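Local coordinates for Lin0012 protein (Listeria innocua, PDB 3K17) that probably phosphorylates phosphomevalonate at the expense of ATP, as a GHMP-family kinase of the mevalonate route to isopentenyl diphosphate, at residues Ser46-Glu50 / Ser61-Gly65; Gly171-Tyr175 / Thr207-Pro211; Gln180-Lys184 / Trp194-Trp200; Gly221-Thr226 / Ser316-Asp320. All coordinates share one frame. Residue numbers count along the deposited sequence, not the author numbering.

Contact 1: Ser46-Glu50 / Ser61-Gly65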
loop_
_atom_site.group_PDB
_atom_site.type_symbol
_atom_site.label_atom_id
_atom_site.label_comp_id
_atom_site.label_asym_id
_atom_site.label_seq_id
_atom_site.Cartn_x
_atom_site.Cartn_y
_atom_site.Cartn_z
ATOM N N SER A 46 -34.529 -12.980 -13.200
ATOM C CA SER A 46 -33.803 -13.994 -12.452
ATOM C C SER A 46 -34.014 -13.722 -10.968
ATOM O O SER A 46 -34.668 -12.750 -10.604
ATOM C CB SER A 46 -32.308 -13.939 -12.791
ATOM O OG SER A 46 -31.781 -12.644 -12.555
ATOM N N GLU A 47 -33.455 -14.581 -10.122
ATOM C CA GLU A 47 -33.579 -14.432 -8.676
ATOM C C GLU A 47 -32.603 -13.375 -8.176
ATOM O O GLU A 47 -32.877 -12.660 -7.211
ATOM C CB GLU A 47 -33.287 -15.768 -7.981
ATOM C CG GLU A 47 -34.212 -16.912 -8.380
ATOM C CD GLU A 47 -35.670 -16.623 -8.063
ATOM O OE1 GLU A 47 -35.943 -16.112 -6.954
ATOM O OE2 GLU A 47 -36.543 -16.916 -8.914
ATOM N N ARG A 48 -31.455 -13.295 -8.838
ATOM C CA ARG A 48 -30.420 -12.336 -8.486
ATOM C C ARG A 48 -29.793 -11.769 -9.755
ATOM O O ARG A 48 -29.845 -12.396 -10.814
ATOM C CB ARG A 48 -29.348 -13.010 -7.620
ATOM C CG ARG A 48 -29.800 -13.282 -6.191
ATOM C CD ARG A 48 -28.748 -14.046 -5.399
ATOM N NE ARG A 48 -28.651 -15.442 -5.822
ATOM C CZ ARG A 48 -29.568 -16.368 -5.557
ATOM N NH1 ARG A 48 -30.656 -16.048 -4.867
ATOM N NH2 ARG A 48 -29.394 -17.617 -5.973
ATOM N N ASN A 49 -29.217 -10.575 -9.653
ATOM C CA ASN A 49 -28.589 -9.955 -10.812
ATOM C C ASN A 49 -27.457 -10.802 -11.338
ATOM O O ASN A 49 -26.712 -11.399 -10.572
ATOM C CB ASN A 49 -28.041 -8.575 -10.471
ATOM C CG ASN A 49 -29.122 -7.543 -10.362
ATOM O OD1 ASN A 49 -30.113 -7.601 -11.088
ATOM N ND2 ASN A 49 -28.936 -6.575 -9.471
ATOM N N GLU A 50 -27.308 -10.819 -12.655
ATOM C CA GLU A 50 -26.261 -11.601 -13.275
ATOM C C GLU A 50 -25.814 -10.955 -14.578
ATOM O O GLU A 50 -26.644 -10.638 -15.433
ATOM C CB GLU A 50 -26.794 -12.994 -13.565
ATOM C CG GLU A 50 -25.887 -14.111 -13.171
ATOM C CD GLU A 50 -26.535 -15.450 -13.399
ATOM O OE1 GLU A 50 -26.799 -15.782 -14.573
ATOM O OE2 GLU A 50 -26.789 -16.163 -12.404
ATOM N N SER A 61 -22.325 -10.627 -9.886
ATOM C CA SER A 61 -23.649 -10.273 -9.405
ATOM C C SER A 61 -23.518 -9.019 -8.576
ATOM O O SER A 61 -22.407 -8.598 -8.237
ATOM C CB SER A 61 -24.238 -11.404 -8.554
ATOM O OG SER A 61 -25.594 -11.134 -8.215
ATOM N N TRP A 62 -24.654 -8.414 -8.259
ATOM C CA TRP A 62 -24.669 -7.204 -7.459
ATOM C C TRP A 62 -26.073 -7.050 -6.882
ATOM O O TRP A 62 -27.041 -7.543 -7.456
ATOM C CB TRP A 62 -24.272 -5.995 -8.321
ATOM C CG TRP A 62 -25.236 -5.645 -9.434
ATOM C CD1 TRP A 62 -26.126 -4.608 -9.447
ATOM C CD2 TRP A 62 -25.362 -6.297 -10.710
ATOM N NE1 TRP A 62 -26.793 -4.569 -10.654
ATOM C CE2 TRP A 62 -26.345 -5.595 -11.444
ATOM C CE3 TRP A 62 -24.739 -7.405 -11.305
ATOM C CZ2 TRP A 62 -26.722 -5.961 -12.743
ATOM C CZ3 TRP A 62 -25.111 -7.769 -12.601
ATOM C CH2 TRP A 62 -26.096 -7.044 -13.305
ATOM N N PRO A 63 -26.200 -6.361 -5.741
ATOM C CA PRO A 63 -27.509 -6.168 -5.104
ATOM C C PRO A 63 -28.567 -5.518 -5.987
ATOM O O PRO A 63 -28.263 -4.684 -6.841
ATOM C CB PRO A 63 -27.174 -5.332 -3.871
ATOM C CG PRO A 63 -25.980 -4.536 -4.320
ATOM C CD PRO A 63 -25.163 -5.548 -5.080
ATOM N N ILE A 64 -29.812 -5.928 -5.776
ATOM C CA ILE A 64 -30.944 -5.398 -6.522
ATOM C C ILE A 64 -31.038 -3.906 -6.251
ATOM O O ILE A 64 -31.071 -3.483 -5.101
ATOM C CB ILE A 64 -32.249 -6.091 -6.088
ATOM C CG1 ILE A 64 -32.136 -7.593 -6.364
ATOM C CG2 ILE A 64 -33.442 -5.486 -6.821
ATOM C CD1 ILE A 64 -33.296 -8.411 -5.832
ATOM N N GLY A 65 -31.058 -3.112 -7.319
ATOM C CA GLY A 65 -31.131 -1.670 -7.174
ATOM C C GLY A 65 -29.834 -1.084 -6.643
ATOM O O GLY A 65 -29.732 0.119 -6.400
HETATM O O HOH W 1 -28.740 -9.586 -7.224
HETATM O O HOH W 2 -30.459 -3.840 -9.865
#

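Contact 2: Gly171-Tyr175 / Thr207-Pro211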
loop_
_atom_site.group_PDB
_atom_site.type_symbol
_atom_site.label_atom_id
_atom_site.label_comp_id
_atom_site.label_asym_id
_atom_site.label_seq_id
_atom_site.Cartn_x
_atom_site.Cartn_y
_atom_site.Cartn_z
ATOM N N GLY A 171 -27.773 2.549 -39.131
ATOM C CA GLY A 171 -27.681 3.233 -40.409
ATOM C C GLY A 171 -26.461 4.118 -40.576
ATOM O O GLY A 171 -25.401 3.860 -39.997
ATOM N N TRP A 172 -26.620 5.164 -41.386
ATOM C CA TRP A 172 -25.567 6.125 -41.661
ATOM C C TRP A 172 -25.910 7.435 -40.966
ATOM O O TRP A 172 -27.059 7.885 -41.024
ATOM C CB TRP A 172 -25.454 6.383 -43.172
ATOM C CG TRP A 172 -24.959 5.212 -43.977
ATOM C CD1 TRP A 172 -25.620 4.042 -44.225
ATOM C CD2 TRP A 172 -23.670 5.082 -44.590
ATOM N NE1 TRP A 172 -24.820 3.189 -44.947
ATOM C CE2 TRP A 172 -23.617 3.802 -45.184
ATOM C CE3 TRP A 172 -22.551 5.922 -44.689
ATOM C CZ2 TRP A 172 -22.486 3.339 -45.867
ATOM C CZ3 TRP A 172 -21.424 5.462 -45.370
ATOM C CH2 TRP A 172 -21.403 4.180 -45.949
ATOM N N ILE A 173 -24.923 8.056 -40.324
ATOM C CA ILE A 173 -25.173 9.317 -39.635
ATOM C C ILE A 173 -24.062 10.348 -39.757
ATOM O O ILE A 173 -22.899 10.028 -40.030
ATOM C CB ILE A 173 -25.387 9.121 -38.110
ATOM C CG1 ILE A 173 -24.113 8.545 -37.481
ATOM C CG2 ILE A 173 -26.578 8.211 -37.851
ATOM C CD1 ILE A 173 -24.079 8.601 -35.951
ATOM N N ALA A 174 -24.454 11.597 -39.542
ATOM C CA ALA A 174 -23.536 12.711 -39.505
ATOM C C ALA A 174 -23.594 13.014 -38.010
ATOM O O ALA A 174 -24.648 13.388 -37.483
ATOM C CB ALA A 174 -24.070 13.881 -40.307
ATOM N N TYR A 175 -22.478 12.820 -37.317
ATOM C CA TYR A 175 -22.434 13.062 -35.878
ATOM C C TYR A 175 -21.663 14.326 -35.538
ATOM O O TYR A 175 -20.517 14.495 -35.963
ATOM C CB TYR A 175 -21.766 11.881 -35.168
ATOM C CG TYR A 175 -21.566 12.118 -33.689
ATOM C CD1 TYR A 175 -22.643 12.074 -32.810
ATOM C CD2 TYR A 175 -20.304 12.425 -33.171
ATOM C CE1 TYR A 175 -22.477 12.332 -31.447
ATOM C CE2 TYR A 175 -20.129 12.686 -31.808
ATOM C CZ TYR A 175 -21.220 12.637 -30.953
ATOM O OH TYR A 175 -21.059 12.890 -29.607
ATOM N N THR A 207 -29.546 11.477 -39.338
ATOM C CA THR A 207 -29.650 10.246 -40.099
ATOM C C THR A 207 -29.404 10.602 -41.565
ATOM O O THR A 207 -29.972 11.568 -42.074
ATOM C CB THR A 207 -31.048 9.620 -39.945
ATOM O OG1 THR A 207 -31.195 9.103 -38.613
ATOM C CG2 THR A 207 -31.242 8.492 -40.945
ATOM N N LEU A 208 -28.549 9.828 -42.229
ATOM C CA LEU A 208 -28.210 10.057 -43.627
ATOM C C LEU A 208 -28.664 8.923 -44.536
ATOM O O LEU A 208 -29.026 7.839 -44.073
ATOM C CB LEU A 208 -26.700 10.224 -43.790
ATOM C CG LEU A 208 -26.027 11.409 -43.104
ATOM C CD1 LEU A 208 -24.509 11.275 -43.238
ATOM C CD2 LEU A 208 -26.513 12.704 -43.727
ATOM N N GLU A 209 -28.635 9.190 -45.836
ATOM C CA GLU A 209 -29.020 8.206 -46.838
ATOM C C GLU A 209 -27.764 7.473 -47.278
ATOM O O GLU A 209 -26.725 8.093 -47.524
ATOM C CB GLU A 209 -29.659 8.890 -48.054
ATOM C CG GLU A 209 -30.994 9.575 -47.775
ATOM C CD GLU A 209 -32.184 8.743 -48.229
ATOM O OE1 GLU A 209 -32.296 8.489 -49.453
ATOM O OE2 GLU A 209 -33.005 8.349 -47.366
ATOM N N GLU A 210 -27.866 6.154 -47.372
ATOM C CA GLU A 210 -26.744 5.324 -47.786
ATOM C C GLU A 210 -26.322 5.685 -49.209
ATOM O O GLU A 210 -27.159 5.784 -50.106
ATOM C CB GLU A 210 -27.155 3.855 -47.731
ATOM C CG GLU A 210 -26.019 2.875 -47.956
ATOM C CD GLU A 210 -26.492 1.435 -47.896
ATOM O OE1 GLU A 210 -27.417 1.147 -47.109
ATOM O OE2 GLU A 210 -25.935 0.587 -48.618
ATOM N N PRO A 211 -25.018 5.898 -49.434
ATOM C CA PRO A 211 -24.564 6.240 -50.783
ATOM C C PRO A 211 -24.782 5.063 -51.731
ATOM O O PRO A 211 -24.808 3.899 -51.302
ATOM C CB PRO A 211 -23.080 6.541 -50.585
ATOM C CG PRO A 211 -23.020 7.027 -49.174
ATOM C CD PRO A 211 -23.924 6.053 -48.464
HETATM O O HOH W 3 -29.187 5.620 -42.553
HETATM O O HOH W 4 -29.402 6.298 -39.020
#

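Contact 3: Gln180-Lys184 / Trp194-Trp200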
loop_
_atom_site.group_PDB
_atom_site.type_symbol
_atom_site.label_atom_id
_atom_site.label_comp_id
_atom_site.label_asym_id
_atom_site.label_seq_id
_atom_site.Cartn_x
_atom_site.Cartn_y
_atom_site.Cartn_z
ATOM N N GLN A 180 -17.883 19.098 -25.073
ATOM C CA GLN A 180 -17.142 18.267 -24.127
ATOM C C GLN A 180 -16.860 18.918 -22.776
ATOM O O GLN A 180 -17.139 18.338 -21.725
ATOM C CB GLN A 180 -15.819 17.843 -24.763
ATOM C CG GLN A 180 -15.974 16.995 -26.022
ATOM C CD GLN A 180 -15.772 15.512 -25.755
ATOM O OE1 GLN A 180 -16.337 14.962 -24.821
ATOM N NE2 GLN A 180 -14.966 14.863 -26.585
ATOM N N GLU A 181 -16.291 20.116 -22.817
ATOM C CA GLU A 181 -15.950 20.851 -21.609
ATOM C C GLU A 181 -17.213 21.180 -20.812
ATOM O O GLU A 181 -17.219 21.135 -19.579
ATOM C CB GLU A 181 -15.214 22.135 -21.989
ATOM C CG GLU A 181 -14.210 22.598 -20.962
ATOM C CD GLU A 181 -13.541 23.902 -21.356
ATOM O OE1 GLU A 181 -14.258 24.912 -21.529
ATOM O OE2 GLU A 181 -12.297 23.913 -21.493
ATOM N N TRP A 182 -18.281 21.506 -21.531
ATOM C CA TRP A 182 -19.558 21.835 -20.912
ATOM C C TRP A 182 -20.036 20.646 -20.077
ATOM O O TRP A 182 -20.497 20.808 -18.955
ATOM C CB TRP A 182 -20.581 22.154 -22.001
ATOM C CG TRP A 182 -21.922 22.584 -21.503
ATOM C CD1 TRP A 182 -22.324 23.861 -21.215
ATOM C CD2 TRP A 182 -23.057 21.745 -21.270
ATOM N NE1 TRP A 182 -23.644 23.865 -20.822
ATOM C CE2 TRP A 182 -24.117 22.580 -20.848
ATOM C CE3 TRP A 182 -23.285 20.366 -21.379
ATOM C CZ2 TRP A 182 -25.385 22.080 -20.538
ATOM C CZ3 TRP A 182 -24.542 19.871 -21.072
ATOM C CH2 TRP A 182 -25.578 20.727 -20.657
ATOM N N VAL A 183 -19.910 19.444 -20.637
ATOM C CA VAL A 183 -20.332 18.229 -19.952
ATOM C C VAL A 183 -19.458 17.869 -18.759
ATOM O O VAL A 183 -19.957 17.671 -17.647
ATOM C CB VAL A 183 -20.344 17.020 -20.916
ATOM C CG1 VAL A 183 -20.547 15.726 -20.128
ATOM C CG2 VAL A 183 -21.462 17.181 -21.946
ATOM N N LYS A 184 -18.155 17.781 -18.993
ATOM C CA LYS A 184 -17.218 17.413 -17.943
ATOM C C LYS A 184 -17.282 18.308 -16.715
ATOM O O LYS A 184 -17.252 17.813 -15.592
ATOM C CB LYS A 184 -15.794 17.384 -18.504
ATOM C CG LYS A 184 -15.585 16.294 -19.555
ATOM C CD LYS A 184 -14.238 16.430 -20.252
ATOM C CE LYS A 184 -14.153 15.522 -21.468
ATOM N NZ LYS A 184 -12.811 15.579 -22.115
ATOM N N TRP A 194 -30.695 16.136 -14.415
ATOM C CA TRP A 194 -30.552 17.440 -15.043
ATOM C C TRP A 194 -29.933 17.278 -16.430
ATOM O O TRP A 194 -30.303 17.975 -17.377
ATOM C CB TRP A 194 -29.660 18.345 -14.186
ATOM C CG TRP A 194 -29.479 19.719 -14.749
ATOM C CD1 TRP A 194 -30.273 20.811 -14.531
ATOM C CD2 TRP A 194 -28.473 20.134 -15.676
ATOM N NE1 TRP A 194 -29.822 21.884 -15.271
ATOM C CE2 TRP A 194 -28.718 21.494 -15.982
ATOM C CE3 TRP A 194 -27.386 19.488 -16.281
ATOM C CZ2 TRP A 194 -27.916 22.216 -16.867
ATOM C CZ3 TRP A 194 -26.587 20.209 -17.165
ATOM C CH2 TRP A 194 -26.858 21.560 -17.447
ATOM N N PHE A 195 -28.981 16.358 -16.543
ATOM C CA PHE A 195 -28.308 16.104 -17.816
ATOM C C PHE A 195 -29.271 15.559 -18.862
ATOM O O PHE A 195 -29.158 15.882 -20.044
ATOM C CB PHE A 195 -27.161 15.099 -17.621
ATOM C CG PHE A 195 -25.835 15.731 -17.298
ATOM C CD1 PHE A 195 -25.184 16.524 -18.239
ATOM C CD2 PHE A 195 -25.214 15.496 -16.073
ATOM C CE1 PHE A 195 -23.929 17.072 -17.974
ATOM C CE2 PHE A 195 -23.953 16.038 -15.789
ATOM C CZ PHE A 195 -23.306 16.826 -16.740
HETATM N N MSE A 196 -30.213 14.725 -18.420
HETATM C CA MSE A 196 -31.186 14.107 -19.315
HETATM C C MSE A 196 -32.202 15.094 -19.870
HETATM O O MSE A 196 -32.653 14.958 -21.006
HETATM C CB MSE A 196 -31.939 12.984 -18.592
HETATM C CG MSE A 196 -31.084 11.785 -18.202
HETATM SE SE MSE A 196 -30.163 10.981 -19.716
HETATM C CE MSE A 196 -28.445 11.834 -19.477
ATOM N N LYS A 197 -32.567 16.080 -19.063
ATOM C CA LYS A 197 -33.551 17.073 -19.475
ATOM C C LYS A 197 -32.943 18.287 -20.154
ATOM O O LYS A 197 -33.624 18.998 -20.889
ATOM C CB LYS A 197 -34.372 17.523 -18.266
ATOM C CG LYS A 197 -35.227 16.414 -17.687
ATOM C CD LYS A 197 -36.100 16.897 -16.544
ATOM C CE LYS A 197 -37.004 15.770 -16.060
ATOM N NZ LYS A 197 -37.900 16.199 -14.954
ATOM N N GLU A 198 -31.662 18.528 -19.916
ATOM C CA GLU A 198 -31.007 19.679 -20.512
ATOM C C GLU A 198 -30.460 19.397 -21.913
ATOM O O GLU A 198 -29.764 18.403 -22.139
ATOM C CB GLU A 198 -29.863 20.147 -19.608
ATOM C CG GLU A 198 -29.292 21.515 -19.951
ATOM C CD GLU A 198 -30.215 22.654 -19.544
ATOM O OE1 GLU A 198 -31.275 22.378 -18.941
ATOM O OE2 GLU A 198 -29.872 23.825 -19.821
ATOM N N PRO A 199 -30.795 20.256 -22.887
ATOM C CA PRO A 199 -30.260 20.001 -24.227
ATOM C C PRO A 199 -28.744 20.231 -24.189
ATOM O O PRO A 199 -28.271 21.205 -23.603
ATOM C CB PRO A 199 -30.999 21.023 -25.100
ATOM C CG PRO A 199 -31.333 22.134 -24.137
ATOM C CD PRO A 199 -31.748 21.381 -22.896
ATOM N N TRP A 200 -27.985 19.324 -24.789
ATOM C CA TRP A 200 -26.532 19.456 -24.792
ATOM C C TRP A 200 -26.058 20.344 -25.933
ATOM O O TRP A 200 -26.309 20.052 -27.097
ATOM C CB TRP A 200 -25.884 18.076 -24.923
ATOM C CG TRP A 200 -26.040 17.207 -23.711
ATOM C CD1 TRP A 200 -26.853 17.430 -22.630
ATOM C CD2 TRP A 200 -25.378 15.965 -23.466
ATOM N NE1 TRP A 200 -26.735 16.397 -21.728
ATOM C CE2 TRP A 200 -25.836 15.485 -22.217
ATOM C CE3 TRP A 200 -24.439 15.206 -24.182
ATOM C CZ2 TRP A 200 -25.388 14.278 -21.667
ATOM C CZ3 TRP A 200 -23.993 14.002 -23.636
ATOM C CH2 TRP A 200 -24.469 13.553 -22.391
#

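Contact 4: Gly221-Thr226 / Ser316-Asp320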
loop_
_atom_site.group_PDB
_atom_site.type_symbol
_atom_site.label_atom_id
_atom_site.label_comp_id
_atom_site.label_asym_id
_atom_site.label_seq_id
_atom_site.Cartn_x
_atom_site.Cartn_y
_atom_site.Cartn_z
ATOM N N GLY A 221 -6.001 -6.835 -40.127
ATOM C CA GLY A 221 -5.495 -7.885 -39.255
ATOM C C GLY A 221 -4.482 -7.392 -38.245
ATOM O O GLY A 221 -3.692 -8.167 -37.697
ATOM N N THR A 222 -4.508 -6.093 -37.997
ATOM C CA THR A 222 -3.586 -5.478 -37.060
ATOM C C THR A 222 -4.369 -4.775 -35.964
ATOM O O THR A 222 -5.007 -3.750 -36.200
ATOM C CB THR A 222 -2.692 -4.452 -37.775
ATOM O OG1 THR A 222 -2.077 -5.069 -38.914
ATOM C CG2 THR A 222 -1.617 -3.927 -36.833
ATOM N N PRO A 223 -4.379 -5.351 -34.756
ATOM C CA PRO A 223 -5.120 -4.681 -33.688
ATOM C C PRO A 223 -4.451 -3.354 -33.350
ATOM O O PRO A 223 -3.246 -3.192 -33.532
ATOM C CB PRO A 223 -5.060 -5.692 -32.551
ATOM C CG PRO A 223 -5.159 -7.000 -33.304
ATOM C CD PRO A 223 -4.162 -6.772 -34.429
ATOM N N VAL A 224 -5.233 -2.398 -32.873
ATOM C CA VAL A 224 -4.673 -1.101 -32.543
ATOM C C VAL A 224 -4.841 -0.728 -31.087
ATOM O O VAL A 224 -5.935 -0.816 -30.534
ATOM C CB VAL A 224 -5.303 0.015 -33.393
ATOM C CG1 VAL A 224 -4.748 1.369 -32.968
ATOM C CG2 VAL A 224 -5.021 -0.231 -34.862
ATOM N N SER A 225 -3.737 -0.324 -30.473
ATOM C CA SER A 225 -3.745 0.120 -29.088
ATOM C C SER A 225 -4.012 1.615 -29.209
ATOM O O SER A 225 -3.098 2.433 -29.122
ATOM C CB SER A 225 -2.383 -0.137 -28.436
ATOM O OG SER A 225 -1.334 0.433 -29.202
ATOM N N THR A 226 -5.276 1.950 -29.448
ATOM C CA THR A 226 -5.714 3.331 -29.622
ATOM C C THR A 226 -5.014 4.332 -28.716
ATOM O O THR A 226 -4.536 5.369 -29.180
ATOM C CB THR A 226 -7.226 3.456 -29.384
ATOM O OG1 THR A 226 -7.918 2.550 -30.250
ATOM C CG2 THR A 226 -7.695 4.876 -29.668
ATOM N N SER A 316 -9.056 5.290 -35.849
ATOM C CA SER A 316 -7.735 5.729 -35.428
ATOM C C SER A 316 -6.639 5.415 -36.432
ATOM O O SER A 316 -5.588 6.046 -36.418
ATOM C CB SER A 316 -7.377 5.070 -34.096
ATOM O OG SER A 316 -7.177 3.675 -34.281
ATOM N N GLY A 317 -6.882 4.450 -37.308
ATOM C CA GLY A 317 -5.844 4.068 -38.247
ATOM C C GLY A 317 -4.817 3.277 -37.450
ATOM O O GLY A 317 -5.109 2.849 -36.336
ATOM N N GLY A 318 -3.620 3.085 -37.994
ATOM C CA GLY A 318 -2.610 2.330 -37.274
ATOM C C GLY A 318 -2.892 0.839 -37.345
ATOM O O GLY A 318 -2.097 0.020 -36.884
ATOM N N GLY A 319 -4.027 0.495 -37.949
ATOM C CA GLY A 319 -4.436 -0.892 -38.069
ATOM C C GLY A 319 -5.946 -0.943 -38.201
ATOM O O GLY A 319 -6.549 -0.064 -38.818
ATOM N N ASP A 320 -6.561 -1.954 -37.602
ATOM C CA ASP A 320 -8.005 -2.123 -37.662
ATOM C C ASP A 320 -8.496 -2.165 -39.110
ATOM O O ASP A 320 -7.825 -2.735 -39.967
ATOM C CB ASP A 320 -8.716 -1.016 -36.870
ATOM C CG ASP A 320 -8.561 -1.190 -35.363
ATOM O OD1 ASP A 320 -8.203 -2.308 -34.919
ATOM O OD2 ASP A 320 -8.807 -0.216 -34.620
HETATM O O HOH W 5 -8.241 -2.944 -32.444
#

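Contact 1: Ser46-Glu50 / Ser61-Gly65
This is a polar loop-to-loop contact at the periphery of the chain, the centre of the contact about 29 Å from the chain's centre, where the turn between strands 37-45 and 50-52 meets the segment that leads away from strand 50-52 towards helix 76-91. Asn49 is its hub. The amide ND2 of Asn49 donates to Trp62 O at 2.9 Å, while in the opposite sense Ser61 OG donates to Asn49 O at 2.6 Å, so the two loops are tied by one bond from each side. Asn49 also lies over a face of the Trp62 indole: its CB sits 3.4 Å from the centroid of the six-membered ring and only 6° off the ring normal, a close CH-pi contact. Water 1 adds a bridge, accepting from Asn49 N and donating to Trp62 O, both at 2.7 Å; water 2 accepts from Asn49 ND2 (3.2 Å) and Gly65 N (2.7 Å). Asn49 OD1 accepts from Val99 N at the start of strand 99-105, and Trp62 packs on Met101 of the same strand. The buried Asn49 thus joins the loops through hydrogen bonds at main-chain carbonyls and its CH-pi contact, with both ends of its amide satisfied.

Contact 2: Gly171-Tyr175 / Thr207-Pro211
Trp172 lays one face of its indole against the backbone and ring of the residues that follow strand 204-208. Pro211 CD stands 3.8 Å from the centroid of the six-membered ring, 1° off its normal, and Glu210 CA stands 4.0 Å from that of the five-membered ring at 13°, so two CH-pi contacts cover the same indole. Its NE1 and the carboxylate of Glu210 are both hydrogen-bonded to Thr351, and Phe215 meets the tryptophan edge-to-face. Next to this overlap the strands pair antiparallel: Leu208 N donates to Trp172 O at 2.7 Å and 168°, and Ile173 and Thr207 form the neighbouring non-hydrogen-bonded pair, their CA atoms 4.6 Å apart. At the Trp172 end the chains separate, and water 3 spans the gap by accepting from Trp172 N (2.9 Å) and donating to Leu208 O (2.7 Å). Leu208 packs on the same face as Trp172, CB to CB at 4.1 Å, and its CD1 reaches Ala174 CB at 3.9 Å; Phe262 of helix 241-264 covers both Leu208 and Pro211. Strand 172-176 also pairs with strand 29-35, and the contact is the fraying end of an antiparallel strand pair in the GHMP-kinase mixed sheet.

Contact 3: Gln180-Lys184 / Trp194-Trp200
An aromatic cluster of Trp182, Trp194 and Trp200 joins helix 180-187 to the C-terminal end of helix 192-197 and the loop after it. Trp182 projects from its helix into the second segment and touches both other tryptophans: its CZ2 lies 3.5 Å from Trp194 CH2, and its CZ3 lies 3.7 Å from Trp200 CD1. Both ring pairs are oblique, with planes at 31° to Trp194 and 54° to Trp200. Glu198 CG abuts the edge of the Trp182 ring, 3.9 Å from its CH2. Val183 extends the apolar surface, its CG2 4.2 Å from Trp200 CE3 over a face of that indole and its CG1 4.2 Å from Phe195 CE1. Leu150 of helix 141-156 backs Val183 and Trp200, while Arg186 and Lys190 make cation-pi contacts with Trp182 and Trp194 respectively. Glu198 is the first residue to leave helical geometry, and the chain then folds back so that Trp200 NE1 donates to Phe195 O at 3.0 Å.

Contact 4: Gly221-Thr226 / Ser316-Asp320
A single direct hydrogen bond joins the two loops: Asp320 N donates to Thr222 O at 2.8 Å and an essentially linear 178°. The same carbonyl, Thr222 O, takes a CA-H...O contact from Gly319 CA at 3.5 Å. Water 5 makes a second, indirect link, accepting from Val224 N at 3.1 Å and donating to Asp320 OD1 at 2.6 Å.

The van der Waals contacts centre on Val224, which points into the curve of the glycine-rich loop. Val224 CG2 lies 3.3 Å from Gly319 N, 3.4 Å from Gly317 O and 3.7 Å from Asp320 CG, and Val224 CG1 is 3.6 Å from Ser316 OG. A CB on Gly319 would clash with Thr222 O and Val224 CG2, and at phi/psi of 155/-143 it would also be jammed against the carbonyl oxygen of Gly318.

Within the first loop, a weak bond from Thr226 N to Val224 O at 3.0 Å closes an inverse gamma turn centred on Ser225. The glycine run is consistent with the glycine-rich motif of GHMP-kinase C-terminal regions. Residues 221-226 lead from strand 214-219 to helix 226-239; residues 316-320 connect strands 310-313 and 321-326, the latter paired with strand 214-219.

Along the chain contact 1 comes first, then contact 2, with contact 3 nested in the excursion that contact 2 closes, and contact 4 last. Strand 172-176 runs on to helix 180-187, and helix 192-197 leads back to strand 204-208; the nearest atoms of contacts 2 and 3 are about 7 Å apart. The centres of contacts 1 and 2 are 38 Å apart, towards the two ends of the mixed sheet, while contact 3 packs the helices inserted between two of its strands. Contact 4, its centre 24 Å from that of contact 2 and across the chain's centre from contact 3, ties together two loops of the antiparallel sheet, as expected for the two-part GHMP-kinase fold.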